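Local coordinates for solute-binding protein (Thermoactinomyces vulgaris, PDB 2ZYO), which binds maltodextrins such as maltotetraose, and probably cyclodextrins, consistent with a role as the extracellular solute-binding component of a sugar transport system, at residues F174-F179 with A275-I279; K184-F189 with I201-E207. One frame throughout, in Å; residues are numbered along the deposited sequence.

Contact 1 of 2, residues F174-F179 with A275-I279; sequences FYYTYF and AQTFI. With GLC (alpha-D-glucopyranose), chain B; GLC (alpha-D-glucopyranose), chain C.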
loop_
_atom_site.group_PDB
_atom_site.type_symbol
_atom_site.label_atom_id
_atom_site.label_comp_id
_atom_site.label_asym_id
_atom_site.label_seq_id
_atom_site.Cartn_x
_atom_site.Cartn_y
_atom_site.Cartn_z
ATOM N N PHE A 174 -8.670 -1.949 -9.906
ATOM C CA PHE A 174 -9.392 -1.756 -8.642
ATOM C C PHE A 174 -8.538 -1.146 -7.531
ATOM O O PHE A 174 -9.058 -0.438 -6.664
ATOM C CB PHE A 174 -10.008 -3.082 -8.184
ATOM C CG PHE A 174 -10.814 -2.988 -6.912
ATOM C CD1 PHE A 174 -11.968 -2.211 -6.850
ATOM C CD2 PHE A 174 -10.428 -3.705 -5.781
ATOM C CE1 PHE A 174 -12.718 -2.137 -5.677
ATOM C CE2 PHE A 174 -11.174 -3.638 -4.605
ATOM C CZ PHE A 174 -12.320 -2.852 -4.554
ATOM N N TYR A 175 -7.233 -1.413 -7.550
ATOM C CA TYR A 175 -6.343 -0.781 -6.582
ATOM C C TYR A 175 -6.471 0.748 -6.644
ATOM O O TYR A 175 -6.481 1.427 -5.611
ATOM C CB TYR A 175 -4.879 -1.208 -6.781
ATOM C CG TYR A 175 -3.960 -0.470 -5.835
ATOM C CD1 TYR A 175 -3.794 -0.903 -4.521
ATOM C CD2 TYR A 175 -3.303 0.694 -6.237
ATOM C CE1 TYR A 175 -2.977 -0.209 -3.634
ATOM C CE2 TYR A 175 -2.485 1.397 -5.359
ATOM C CZ TYR A 175 -2.331 0.940 -4.059
ATOM O OH TYR A 175 -1.527 1.637 -3.190
ATOM N N TYR A 176 -6.577 1.274 -7.862
ATOM C CA TYR A 176 -6.624 2.713 -8.091
ATOM C C TYR A 176 -8.030 3.285 -7.950
ATOM O O TYR A 176 -8.206 4.399 -7.451
ATOM C CB TYR A 176 -6.035 3.053 -9.466
ATOM C CG TYR A 176 -4.551 2.773 -9.556
ATOM C CD1 TYR A 176 -3.618 3.768 -9.269
ATOM C CD2 TYR A 176 -4.077 1.506 -9.908
ATOM C CE1 TYR A 176 -2.251 3.516 -9.336
ATOM C CE2 TYR A 176 -2.708 1.243 -9.976
ATOM C CZ TYR A 176 -1.803 2.255 -9.693
ATOM O OH TYR A 176 -0.450 2.011 -9.759
ATOM N N THR A 177 -9.026 2.510 -8.373
ATOM C CA THR A 177 -10.411 2.974 -8.382
ATOM C C THR A 177 -11.129 2.735 -7.060
ATOM O O THR A 177 -12.292 3.113 -6.912
ATOM C CB THR A 177 -11.223 2.296 -9.496
ATOM O OG1 THR A 177 -11.261 0.886 -9.256
ATOM C CG2 THR A 177 -10.603 2.566 -10.851
ATOM N N TYR A 178 -10.444 2.119 -6.098
ATOM C CA TYR A 178 -11.064 1.821 -4.806
ATOM C C TYR A 178 -11.805 3.014 -4.202
ATOM O O TYR A 178 -12.914 2.853 -3.684
ATOM C CB TYR A 178 -10.050 1.271 -3.802
ATOM C CG TYR A 178 -10.667 0.989 -2.449
ATOM C CD1 TYR A 178 -11.586 -0.046 -2.285
ATOM C CD2 TYR A 178 -10.346 1.768 -1.339
ATOM C CE1 TYR A 178 -12.162 -0.307 -1.049
ATOM C CE2 TYR A 178 -10.921 1.516 -0.099
ATOM C CZ TYR A 178 -11.827 0.477 0.037
ATOM O OH TYR A 178 -12.401 0.212 1.262
ATOM N N PHE A 179 -11.208 4.205 -4.282
ATOM C CA PHE A 179 -11.820 5.397 -3.684
ATOM C C PHE A 179 -13.224 5.670 -4.222
ATOM O O PHE A 179 -14.079 6.171 -3.496
ATOM C CB PHE A 179 -10.909 6.633 -3.790
ATOM C CG PHE A 179 -10.937 7.320 -5.132
ATOM C CD1 PHE A 179 -11.732 8.446 -5.333
ATOM C CD2 PHE A 179 -10.151 6.860 -6.186
ATOM C CE1 PHE A 179 -11.757 9.097 -6.568
ATOM C CE2 PHE A 179 -10.169 7.500 -7.428
ATOM C CZ PHE A 179 -10.973 8.624 -7.619
ATOM N N ALA A 275 -11.710 11.464 0.382
ATOM C CA ALA A 275 -11.529 10.255 -0.413
ATOM C C ALA A 275 -10.812 9.195 0.416
ATOM O O ALA A 275 -9.891 9.505 1.180
ATOM C CB ALA A 275 -10.754 10.556 -1.686
ATOM N N GLN A 276 -11.259 7.951 0.273
ATOM C CA GLN A 276 -10.687 6.825 0.999
ATOM C C GLN A 276 -9.936 5.923 0.038
ATOM O O GLN A 276 -10.538 5.247 -0.798
ATOM C CB GLN A 276 -11.775 6.019 1.704
ATOM C CG GLN A 276 -12.560 6.774 2.748
ATOM C CD GLN A 276 -13.664 5.928 3.346
ATOM O OE1 GLN A 276 -13.406 5.011 4.132
ATOM N NE2 GLN A 276 -14.906 6.229 2.976
ATOM N N THR A 277 -8.616 5.915 0.171
ATOM C CA THR A 277 -7.759 5.085 -0.662
ATOM C C THR A 277 -7.288 3.873 0.129
ATOM O O THR A 277 -7.396 3.839 1.356
ATOM C CB THR A 277 -6.525 5.873 -1.129
ATOM O OG1 THR A 277 -5.897 6.485 0.005
ATOM C CG2 THR A 277 -6.921 6.953 -2.114
ATOM N N PHE A 278 -6.778 2.871 -0.580
ATOM C CA PHE A 278 -6.038 1.800 0.067
ATOM C C PHE A 278 -4.719 2.360 0.586
ATOM O O PHE A 278 -4.108 3.226 -0.046
ATOM C CB PHE A 278 -5.733 0.671 -0.917
ATOM C CG PHE A 278 -6.875 -0.278 -1.153
ATOM C CD1 PHE A 278 -7.630 -0.774 -0.091
ATOM C CD2 PHE A 278 -7.165 -0.715 -2.442
ATOM C CE1 PHE A 278 -8.674 -1.672 -0.317
ATOM C CE2 PHE A 278 -8.205 -1.612 -2.676
ATOM C CZ PHE A 278 -8.957 -2.092 -1.612
ATOM N N ILE A 279 -4.284 1.872 1.742
ATOM C CA ILE A 279 -2.913 2.105 2.176
ATOM C C ILE A 279 -2.165 0.774 2.239
ATOM O O ILE A 279 -2.754 -0.267 2.538
ATOM C CB ILE A 279 -2.818 2.875 3.524
ATOM C CG1 ILE A 279 -3.506 2.105 4.654
ATOM C CG2 ILE A 279 -3.408 4.282 3.380
ATOM C CD1 ILE A 279 -2.952 2.405 6.034
HETATM C C1 GLC B . 1.550 -0.160 -6.652
HETATM C C2 GLC B . 1.422 -0.887 -5.288
HETATM C C3 GLC B . 0.780 -2.285 -5.406
HETATM C C4 GLC B . -0.446 -2.266 -6.319
HETATM C C5 GLC B . -0.093 -1.599 -7.646
HETATM C C6 GLC B . -1.264 -1.534 -8.615
HETATM O O1 GLC B . 2.576 -0.685 -7.419
HETATM O O2 GLC B . 2.704 -1.000 -4.671
HETATM O O3 GLC B . 0.387 -2.736 -4.117
HETATM O O4 GLC B . -0.886 -3.617 -6.558
HETATM O O5 GLC B . 0.330 -0.243 -7.403
HETATM O O6 GLC B . -1.191 -2.566 -9.587
HETATM C C1 GLC C . -2.064 -3.989 -5.900
HETATM C C2 GLC C . -1.843 -5.300 -5.143
HETATM C C3 GLC C . -1.643 -6.445 -6.133
HETATM C C4 GLC C . -2.826 -6.518 -7.102
HETATM C C5 GLC C . -3.028 -5.160 -7.783
HETATM C C6 GLC C . -4.265 -5.124 -8.657
HETATM O O2 GLC C . -0.701 -5.184 -4.310
HETATM O O3 GLC C . -1.517 -7.671 -5.430
HETATM O O4 GLC C . -2.578 -7.513 -8.085
HETATM O O5 GLC C . -3.171 -4.115 -6.793
HETATM O O6 GLC C . -3.935 -4.789 -9.995
HETATM O O HOH W 1 -6.145 3.012 -3.444
HETATM O O HOH W 2 -3.617 3.702 -2.550
HETATM O O HOH W 3 -13.519 7.603 -1.294
#
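F278 lays one face of its ring over that of Y178 in a face-to-face stack, centroids 3.9 Å apart and planes only 12° from parallel, and turns its edge toward the face of F174 at 5.9 Å between centroids. This aromatic cluster seats the first turns of helix 174-183 on the start of strand 278-287, in a periplasmic-binding-protein fold of the solute-binding family 1 type. It illustrates how a sugar site is backed by hydrophobic packing: Y175 sets one face of its ring against the chain B glucose, while its CD1 lies 4.0 Å from F278 CD2. Helix 360-371 closes over F174 and Y175 through W360, another residue of the glycan pocket. Polar backbone groups meet largely through water. Water 1 donates to Y175 O (2.7 Å) and accepts from F278 N (2.9 Å), and water 3 likewise joins F179 O to Q276 N. Directly between the backbones lies a CA-H...O contact, F179 CA to Q276 O at 3.2 Å.

Contact 2 of 2, residues K184-F189 with I201-E207; sequences KGAAVF and IGLNSPE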
loop_
_atom_site.group_PDB
_atom_site.type_symbol
_atom_site.label_atom_id
_atom_site.label_comp_id
_atom_site.label_asym_id
_atom_site.label_seq_id
_atom_site.Cartn_x
_atom_site.Cartn_y
_atom_site.Cartn_z
ATOM N N LYS A 184 -19.062 5.314 -2.286
ATOM C CA LYS A 184 -20.456 4.882 -2.357
ATOM C C LYS A 184 -20.852 3.998 -1.174
ATOM O O LYS A 184 -22.026 3.656 -1.019
ATOM C CB LYS A 184 -20.726 4.154 -3.680
ATOM C CG LYS A 184 -20.197 4.871 -4.921
ATOM C CD LYS A 184 -20.695 6.308 -5.024
ATOM C CE LYS A 184 -19.967 7.054 -6.124
ATOM N NZ LYS A 184 -20.449 8.459 -6.260
ATOM N N GLY A 185 -19.868 3.640 -0.350
ATOM C CA GLY A 185 -20.086 2.784 0.816
ATOM C C GLY A 185 -19.818 1.308 0.563
ATOM O O GLY A 185 -20.163 0.465 1.392
ATOM N N ALA A 186 -19.202 0.998 -0.577
ATOM C CA ALA A 186 -18.898 -0.383 -0.947
ATOM C C ALA A 186 -17.663 -0.907 -0.225
ATOM O O ALA A 186 -16.693 -0.172 -0.018
ATOM C CB ALA A 186 -18.719 -0.504 -2.452
ATOM N N ALA A 187 -17.712 -2.183 0.152
ATOM C CA ALA A 187 -16.592 -2.858 0.804
ATOM C C ALA A 187 -16.193 -4.097 0.003
ATOM O O ALA A 187 -17.004 -4.642 -0.750
ATOM C CB ALA A 187 -16.967 -3.241 2.230
ATOM N N VAL A 188 -14.945 -4.535 0.158
ATOM C CA VAL A 188 -14.496 -5.785 -0.455
ATOM C C VAL A 188 -15.069 -6.969 0.328
ATOM O O VAL A 188 -15.815 -7.779 -0.222
ATOM C CB VAL A 188 -12.953 -5.894 -0.532
ATOM C CG1 VAL A 188 -12.556 -7.140 -1.310
ATOM C CG2 VAL A 188 -12.349 -4.649 -1.178
ATOM N N PHE A 189 -14.711 -7.054 1.609
ATOM C CA PHE A 189 -15.269 -8.046 2.527
ATOM C C PHE A 189 -15.947 -7.323 3.682
ATOM O O PHE A 189 -15.487 -6.263 4.108
ATOM C CB PHE A 189 -14.172 -8.957 3.090
ATOM C CG PHE A 189 -13.414 -9.729 2.045
ATOM C CD1 PHE A 189 -13.973 -10.857 1.450
ATOM C CD2 PHE A 189 -12.129 -9.343 1.676
ATOM C CE1 PHE A 189 -13.268 -11.581 0.489
ATOM C CE2 PHE A 189 -11.419 -10.059 0.716
ATOM C CZ PHE A 189 -11.990 -11.179 0.123
ATOM N N ILE A 201 -18.754 -11.066 0.447
ATOM C CA ILE A 201 -18.119 -10.159 -0.503
ATOM C C ILE A 201 -19.104 -9.047 -0.855
ATOM O O ILE A 201 -20.264 -9.313 -1.165
ATOM C CB ILE A 201 -17.644 -10.914 -1.773
ATOM C CG1 ILE A 201 -16.501 -11.876 -1.422
ATOM C CG2 ILE A 201 -17.211 -9.935 -2.871
ATOM C CD1 ILE A 201 -16.095 -12.818 -2.547
ATOM N N GLY A 202 -18.644 -7.800 -0.793
ATOM C CA GLY A 202 -19.524 -6.658 -1.031
ATOM C C GLY A 202 -19.415 -6.042 -2.412
ATOM O O GLY A 202 -19.983 -4.980 -2.663
ATOM N N LEU A 203 -18.711 -6.716 -3.317
ATOM C CA LEU A 203 -18.386 -6.128 -4.616
ATOM C C LEU A 203 -19.476 -6.247 -5.690
ATOM O O LEU A 203 -19.287 -5.780 -6.816
ATOM C CB LEU A 203 -17.026 -6.633 -5.123
ATOM C CG LEU A 203 -15.802 -6.161 -4.324
ATOM C CD1 LEU A 203 -14.523 -6.732 -4.903
ATOM C CD2 LEU A 203 -15.722 -4.634 -4.256
ATOM N N ASN A 204 -20.611 -6.854 -5.349
ATOM C CA ASN A 204 -21.788 -6.782 -6.225
ATOM C C ASN A 204 -23.023 -6.201 -5.523
ATOM O O ASN A 204 -24.163 -6.436 -5.933
ATOM C CB ASN A 204 -22.081 -8.125 -6.919
ATOM C CG ASN A 204 -22.516 -9.214 -5.955
ATOM O OD1 ASN A 204 -22.056 -9.283 -4.817
ATOM N ND2 ASN A 204 -23.406 -10.088 -6.420
ATOM N N SER A 205 -22.769 -5.423 -4.471
ATOM C CA SER A 205 -23.804 -4.682 -3.754
ATOM C C SER A 205 -24.278 -3.501 -4.602
ATOM O O SER A 205 -23.582 -3.106 -5.543
ATOM C CB SER A 205 -23.245 -4.167 -2.429
ATOM O OG SER A 205 -22.270 -3.160 -2.655
ATOM N N PRO A 206 -25.457 -2.928 -4.280
ATOM C CA PRO A 206 -25.886 -1.716 -4.987
ATOM C C PRO A 206 -24.841 -0.602 -4.887
ATOM O O PRO A 206 -24.621 0.126 -5.860
ATOM C CB PRO A 206 -27.166 -1.314 -4.246
ATOM C CG PRO A 206 -27.675 -2.575 -3.662
ATOM C CD PRO A 206 -26.458 -3.364 -3.287
ATOM N N GLU A 207 -24.196 -0.492 -3.726
ATOM C CA GLU A 207 -23.108 0.462 -3.516
ATOM C C GLU A 207 -21.968 0.237 -4.510
ATOM O O GLU A 207 -21.438 1.191 -5.079
ATOM C CB GLU A 207 -22.576 0.374 -2.082
ATOM C CG GLU A 207 -23.540 0.866 -1.002
ATOM C CD GLU A 207 -24.546 -0.180 -0.537
ATOM O OE1 GLU A 207 -24.612 -1.287 -1.118
ATOM O OE2 GLU A 207 -25.286 0.116 0.427
HETATM O O HOH W 4 -20.330 -3.306 -0.505
#
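E207 and V188 lose the most surface, with I201 and L203 next, where the chain leaving helix 174-183 runs beside the approach to helix 206-220, and they show how a beta hairpin can be joined to its flanking helices. E207, in the first turn of its helix, has the largest share. Its CB packs 4.0 Å from A186 CB, and its CG comes within 3.2 Å of K184 O, so the aliphatic part of an acidic side chain covers the end of the preceding helix. There G185, with positive phi, closes a Schellman motif; at these backbone angles a CB would jam against the preceding carbonyl. S205 is the N-cap of helix 206-220, its OG bonding to A208 N.

At V188 the backbone takes over. V188 O accepts a hydrogen bond from G202 N (2.9 Å, 167°), next to the antiparallel non-hydrogen-bonded pair F189 and I201 at the open end of hairpin 189-201, where F189 CE1 meets I201 CG1 at 3.8 Å. V188 CG1 also meets L203 CD1 at 4.1 Å. Between these regions A187 O approaches G202 CA to 3.2 Å, where a CB on residue 202 would clash, and water 4 links A187 N to G202 O. Between the two segments, then, the contact rests on one direct hydrogen bond, a water bridge and mainly apolar or aliphatic contacts, while the charge of K184 is paired outside them, with D271 and E214.

How the contacts relate
Followed from the N terminus, the chain enters helix 174-183, whose first turns form one side of contact 1. It leaves that helix through 184-189, makes the short hairpin of strands 189-192 and 195-201, and returns at 201-207, so contact 2 closes a loop of only 11 intervening residues. Contact 1 closes far later, when 275-279 leads into strand 278-287 after 95 residues, and contact 2 is nested wholly inside that loop. Their centres are 13 Å apart, yet they touch: F174 CE2 lies 3.8 Å from V188 CG2, and F174 CZ 3.9 Å from L203 CD2. One helix is thereby tied to the large mixed sheet, the hairpin and helix 206-220.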